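Glucuronan lyase A (Trichoderma reesei, PDB 2ZZJ) probably cleaves beta-1,4-glucuronan within the chain as an endo-acting polysaccharide lyase, and carries a bound calcium ion. Local coordinates at residues Y70-R75 with F195-Y200; A144-S147 with W151-V154. All blocks are in the same frame, centred on the assembly; numbering follows the deposited sequence.

Both contacts bridge the two antiparallel sheets of the beta-jelly roll. Contact 1 joins strand 66-76 to strand 192-197 about 5 Å from the centre of the folded chain. Contact 2 joins the end of strand 135-145 to the start of strand 152-160, and lies farther out. Their centres are 12 Å apart. Along the sequence, contact 2 is nested inside the loop that contact 1 closes. Strands 66-76 and 152-160 are neighbours in one sheet, where Phe72 pairs with Val154 and Phe74 with His152 through their backbones. The other two strands belong to the facing sheet. The contacts therefore tie the same two layers together, one inside the core and one where the chain passes between them.

Contact 1: residues Y70-R75 with F195-Y200; sequences YGFAFR and FRVGLY
Tyr70 meets Phe195 in an edge-to-face pair, with the tyrosine giving the edge. The ring centroids are 5.2 Å apart and the planes stand at 59°. Tyr70 CD1 sits over one face of the Phe195 ring, toward its rim, 4.0 Å from Phe195 CD2. The two side chains slide past each other in opposite directions. Phe195 CG lies anti to its own backbone N (chi1 174°), which carries the ring across the gap to the tyrosine. Tyr70 is buried, and its OH hydrogen-bonds with Gly61 O and Trp160 NE1, so the polar end of the ring is satisfied. Phe92 packs against both rings, edge-to-face with Tyr70 and stacked with Phe195.

Gly71 has no side chain, and the next group to reach across is Phe72. Its ring meets two partners, both on the side facing segment 195-200. Phe72 CD2 comes to the edge of the Phe195 ring, near its plane, 4.3 Å from Phe195 CZ. Over one face of the Phe72 ring sits the CG1 methyl of Val197, 4.4 Å from Phe72 CG. Val224 of strand 216-227 touches both Phe72 and Phe195. All four residues of the contact are buried, and what they share is apolar.

Residues 70-75 and 195-197 run nearly parallel, at 11°, with their axes 10.1 Å apart at closest approach. That distance is too wide for backbone pairing, and side chains fill it. Beyond Val197 the chain turns a corner at Gly198, whose backbone angles would jam a CB against the preceding carbonyl O. This is the face-to-face packing of two sheets in a beta-sandwich, here the hydrophobic core of the jelly roll.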
# COMPACT_ATOMS: atom_id res chain seq x y z
N TYR A 70 8.46 2.56 7.14
CA TYR A 70 7.53 1.43 6.94
C TYR A 70 8.29 0.37 6.14
O TYR A 70 9.01 0.71 5.20
CB TYR A 70 6.33 1.89 6.10
CG TYR A 70 5.65 3.08 6.73
CD1 TYR A 70 4.58 2.90 7.64
CD2 TYR A 70 6.10 4.38 6.49
CE1 TYR A 70 3.98 4.03 8.27
CE2 TYR A 70 5.50 5.48 7.12
CZ TYR A 70 4.44 5.28 7.98
OH TYR A 70 3.86 6.36 8.59
N GLY A 71 8.09 -0.90 6.47
CA GLY A 71 8.75 -1.98 5.74
C GLY A 71 7.73 -3.11 5.56
O GLY A 71 6.89 -3.36 6.46
N PHE A 72 7.79 -3.81 4.44
CA PHE A 72 7.03 -5.07 4.29
C PHE A 72 7.65 -5.91 3.21
O PHE A 72 8.39 -5.39 2.34
CB PHE A 72 5.56 -4.85 4.00
CG PHE A 72 5.28 -4.08 2.73
CD1 PHE A 72 4.90 -4.75 1.57
CD2 PHE A 72 5.39 -2.68 2.71
CE1 PHE A 72 4.63 -4.03 0.37
CE2 PHE A 72 5.13 -1.96 1.53
CZ PHE A 72 4.76 -2.64 0.37
N ALA A 73 7.39 -7.21 3.30
CA ALA A 73 7.77 -8.07 2.19
C ALA A 73 6.51 -8.46 1.43
O ALA A 73 5.45 -8.65 2.04
CB ALA A 73 8.49 -9.31 2.70
N PHE A 74 6.61 -8.60 0.12
CA PHE A 74 5.48 -9.09 -0.69
C PHE A 74 5.96 -9.97 -1.83
O PHE A 74 7.13 -9.91 -2.21
CB PHE A 74 4.60 -7.95 -1.22
CG PHE A 74 5.17 -7.26 -2.44
CD1 PHE A 74 4.79 -7.66 -3.72
CD2 PHE A 74 6.16 -6.26 -2.29
CE1 PHE A 74 5.35 -7.03 -4.88
CE2 PHE A 74 6.74 -5.63 -3.44
CZ PHE A 74 6.32 -6.03 -4.72
N ARG A 75 5.05 -10.77 -2.38
CA ARG A 75 5.37 -11.74 -3.40
C ARG A 75 4.16 -11.89 -4.30
O ARG A 75 3.05 -12.13 -3.83
CB ARG A 75 5.68 -13.08 -2.73
CG ARG A 75 6.03 -14.19 -3.72
CD ARG A 75 6.08 -15.50 -2.96
NE ARG A 75 6.53 -16.61 -3.79
CZ ARG A 75 5.73 -17.35 -4.55
NH1 ARG A 75 4.44 -17.09 -4.60
NH2 ARG A 75 6.22 -18.37 -5.25
N PHE A 195 -2.46 2.52 7.76
CA PHE A 195 -1.49 1.90 6.85
C PHE A 195 -2.08 0.53 6.56
O PHE A 195 -2.28 -0.29 7.48
CB PHE A 195 -0.14 1.78 7.54
CG PHE A 195 0.88 1.03 6.74
CD1 PHE A 195 1.02 1.25 5.36
CD2 PHE A 195 1.71 0.08 7.37
CE1 PHE A 195 1.99 0.55 4.59
CE2 PHE A 195 2.70 -0.63 6.60
CZ PHE A 195 2.83 -0.40 5.24
N ARG A 196 -2.41 0.29 5.29
CA ARG A 196 -2.96 -1.00 4.90
C ARG A 196 -1.99 -1.73 3.97
O ARG A 196 -1.35 -1.10 3.09
CB ARG A 196 -4.26 -0.82 4.13
CG ARG A 196 -5.33 -0.04 4.90
CD ARG A 196 -6.57 -0.11 4.09
NE ARG A 196 -7.65 0.64 4.72
CZ ARG A 196 -8.81 0.88 4.12
NH1 ARG A 196 -9.04 0.43 2.88
NH2 ARG A 196 -9.73 1.60 4.76
N VAL A 197 -1.90 -3.04 4.16
CA VAL A 197 -1.22 -3.86 3.14
C VAL A 197 -2.20 -4.89 2.59
O VAL A 197 -3.03 -5.45 3.33
CB VAL A 197 0.15 -4.49 3.59
CG1 VAL A 197 1.16 -3.41 4.06
CG2 VAL A 197 -0.04 -5.61 4.64
N GLY A 198 -2.13 -5.14 1.29
CA GLY A 198 -3.00 -6.14 0.71
C GLY A 198 -3.35 -5.89 -0.74
O GLY A 198 -3.09 -4.80 -1.27
N LEU A 199 -3.95 -6.90 -1.35
CA LEU A 199 -4.27 -6.85 -2.78
C LEU A 199 -5.57 -6.08 -2.94
O LEU A 199 -6.63 -6.53 -2.45
CB LEU A 199 -4.41 -8.28 -3.33
CG LEU A 199 -4.88 -8.36 -4.80
CD1 LEU A 199 -3.94 -7.59 -5.78
CD2 LEU A 199 -4.97 -9.81 -5.16
N TYR A 200 -5.48 -4.95 -3.62
CA TYR A 200 -6.64 -4.12 -3.94
C TYR A 200 -6.72 -3.93 -5.44
O TYR A 200 -5.93 -3.19 -6.04
CB TYR A 200 -6.55 -2.79 -3.16
CG TYR A 200 -7.53 -1.71 -3.60
CD1 TYR A 200 -8.82 -2.04 -4.01
CD2 TYR A 200 -7.19 -0.36 -3.52
CE1 TYR A 200 -9.74 -1.05 -4.39
CE2 TYR A 200 -8.09 0.65 -3.92
CZ TYR A 200 -9.37 0.28 -4.33
OH TYR A 200 -10.27 1.24 -4.72

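Contact 2: residues A144-S147 with W151-V154; sequences ATVS and WHRV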
# COMPACT_ATOMS: atom_id res chain seq x y z
N ALA A 144 10.83 0.25 -9.74
CA ALA A 144 11.57 -0.99 -9.83
C ALA A 144 10.80 -1.97 -10.66
O ALA A 144 9.56 -2.02 -10.60
CB ALA A 144 11.81 -1.62 -8.46
N THR A 145 11.54 -2.77 -11.42
CA THR A 145 11.01 -3.95 -12.09
C THR A 145 10.71 -5.03 -11.05
O THR A 145 11.55 -5.38 -10.20
CB THR A 145 12.02 -4.49 -13.15
OG1 THR A 145 12.30 -3.43 -14.06
CG2 THR A 145 11.41 -5.61 -13.91
N VAL A 146 9.50 -5.56 -11.13
CA VAL A 146 9.06 -6.54 -10.17
C VAL A 146 8.95 -7.91 -10.82
O VAL A 146 8.15 -8.09 -11.77
CB VAL A 146 7.66 -6.13 -9.56
CG1 VAL A 146 7.25 -7.13 -8.54
CG2 VAL A 146 7.71 -4.72 -8.95
N SER A 147 9.74 -8.85 -10.34
CA SER A 147 9.67 -10.24 -10.76
C SER A 147 8.58 -11.01 -10.04
O SER A 147 8.34 -10.82 -8.84
CB SER A 147 11.02 -10.93 -10.56
OG SER A 147 11.32 -11.02 -9.17
N TRP A 151 10.00 -13.21 -3.32
CA TRP A 151 9.78 -12.22 -2.24
C TRP A 151 10.55 -10.95 -2.51
O TRP A 151 11.80 -10.98 -2.70
CB TRP A 151 10.19 -12.78 -0.88
CG TRP A 151 9.20 -13.77 -0.35
CD1 TRP A 151 9.27 -15.14 -0.39
CD2 TRP A 151 7.97 -13.44 0.28
NE1 TRP A 151 8.16 -15.68 0.20
CE2 TRP A 151 7.34 -14.65 0.63
CE3 TRP A 151 7.33 -12.22 0.58
CZ2 TRP A 151 6.10 -14.69 1.27
CZ3 TRP A 151 6.11 -12.26 1.21
CH2 TRP A 151 5.50 -13.49 1.55
N HIS A 152 9.84 -9.83 -2.50
CA HIS A 152 10.45 -8.50 -2.59
C HIS A 152 10.26 -7.74 -1.29
O HIS A 152 9.35 -8.04 -0.56
CB HIS A 152 9.82 -7.72 -3.74
CG HIS A 152 10.03 -8.39 -5.06
ND1 HIS A 152 11.28 -8.54 -5.62
CD2 HIS A 152 9.15 -8.94 -5.93
CE1 HIS A 152 11.16 -9.17 -6.78
NE2 HIS A 152 9.87 -9.40 -7.01
N ARG A 153 11.15 -6.80 -1.01
CA ARG A 153 11.19 -6.14 0.26
C ARG A 153 11.20 -4.66 0.02
O ARG A 153 12.08 -4.13 -0.70
CB ARG A 153 12.47 -6.55 1.05
CG ARG A 153 12.53 -8.05 1.44
CD ARG A 153 13.15 -8.94 0.33
NE ARG A 153 14.53 -8.58 0.00
CZ ARG A 153 15.11 -8.88 -1.17
NH1 ARG A 153 14.43 -9.52 -2.13
NH2 ARG A 153 16.37 -8.51 -1.40
N VAL A 154 10.25 -3.97 0.64
CA VAL A 154 10.00 -2.55 0.39
C VAL A 154 10.21 -1.82 1.71
O VAL A 154 9.72 -2.28 2.76
CB VAL A 154 8.54 -2.28 -0.10
CG1 VAL A 154 8.25 -0.77 -0.20
CG2 VAL A 154 8.27 -2.97 -1.45
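His152 and Val146 mark the nearest approach of the two backbones, with their CA atoms 8.0 Å apart. Residues 144-145 end a weakly bonded strand, and 146-147 have already left it. The chain then crosses to strand 152-154, which belongs to the other sheet. At this spacing a side chain must span the gap.

His152 does so. Its CG lies anti to the carbonyl carbon (chi1 -61°), and the ring reaches across to the backbone of Ser147. His152 NE2 donates to Ser147 O at 2.8 Å, with an N-H...O angle of 158°. The bond is made on a lone pair in the carbonyl plane, and the oxygen lies almost in the imidazole plane. Ser147 OG also comes close to the ring, 3.0 Å from His152 CE1. Val146 crosses the histidine obliquely, its CG1 methyl 3.7 Å from His152 CD2. Phe172 stacks on the histidine ring and also touches Val146. Within its own segment, Arg153 NH1 gives a hydrogen bond of 3.1 Å to Trp151 O, and Arg153 NE forms a salt bridge with Asp236.

Replacing His152 with an alanine would probably leave Ser147 O without this donor and open a gap beside Val146 and Phe172. Both ring nitrogens are engaged, since His152 ND1 hydrogen-bonds to Asp173 OD2. Bonds at both nitrogens, which flank CE1, should fix the rotation of the ring. The nearby carboxylate of Asp173 may also favour a proton on both nitrogens and so strengthen the link to Ser147.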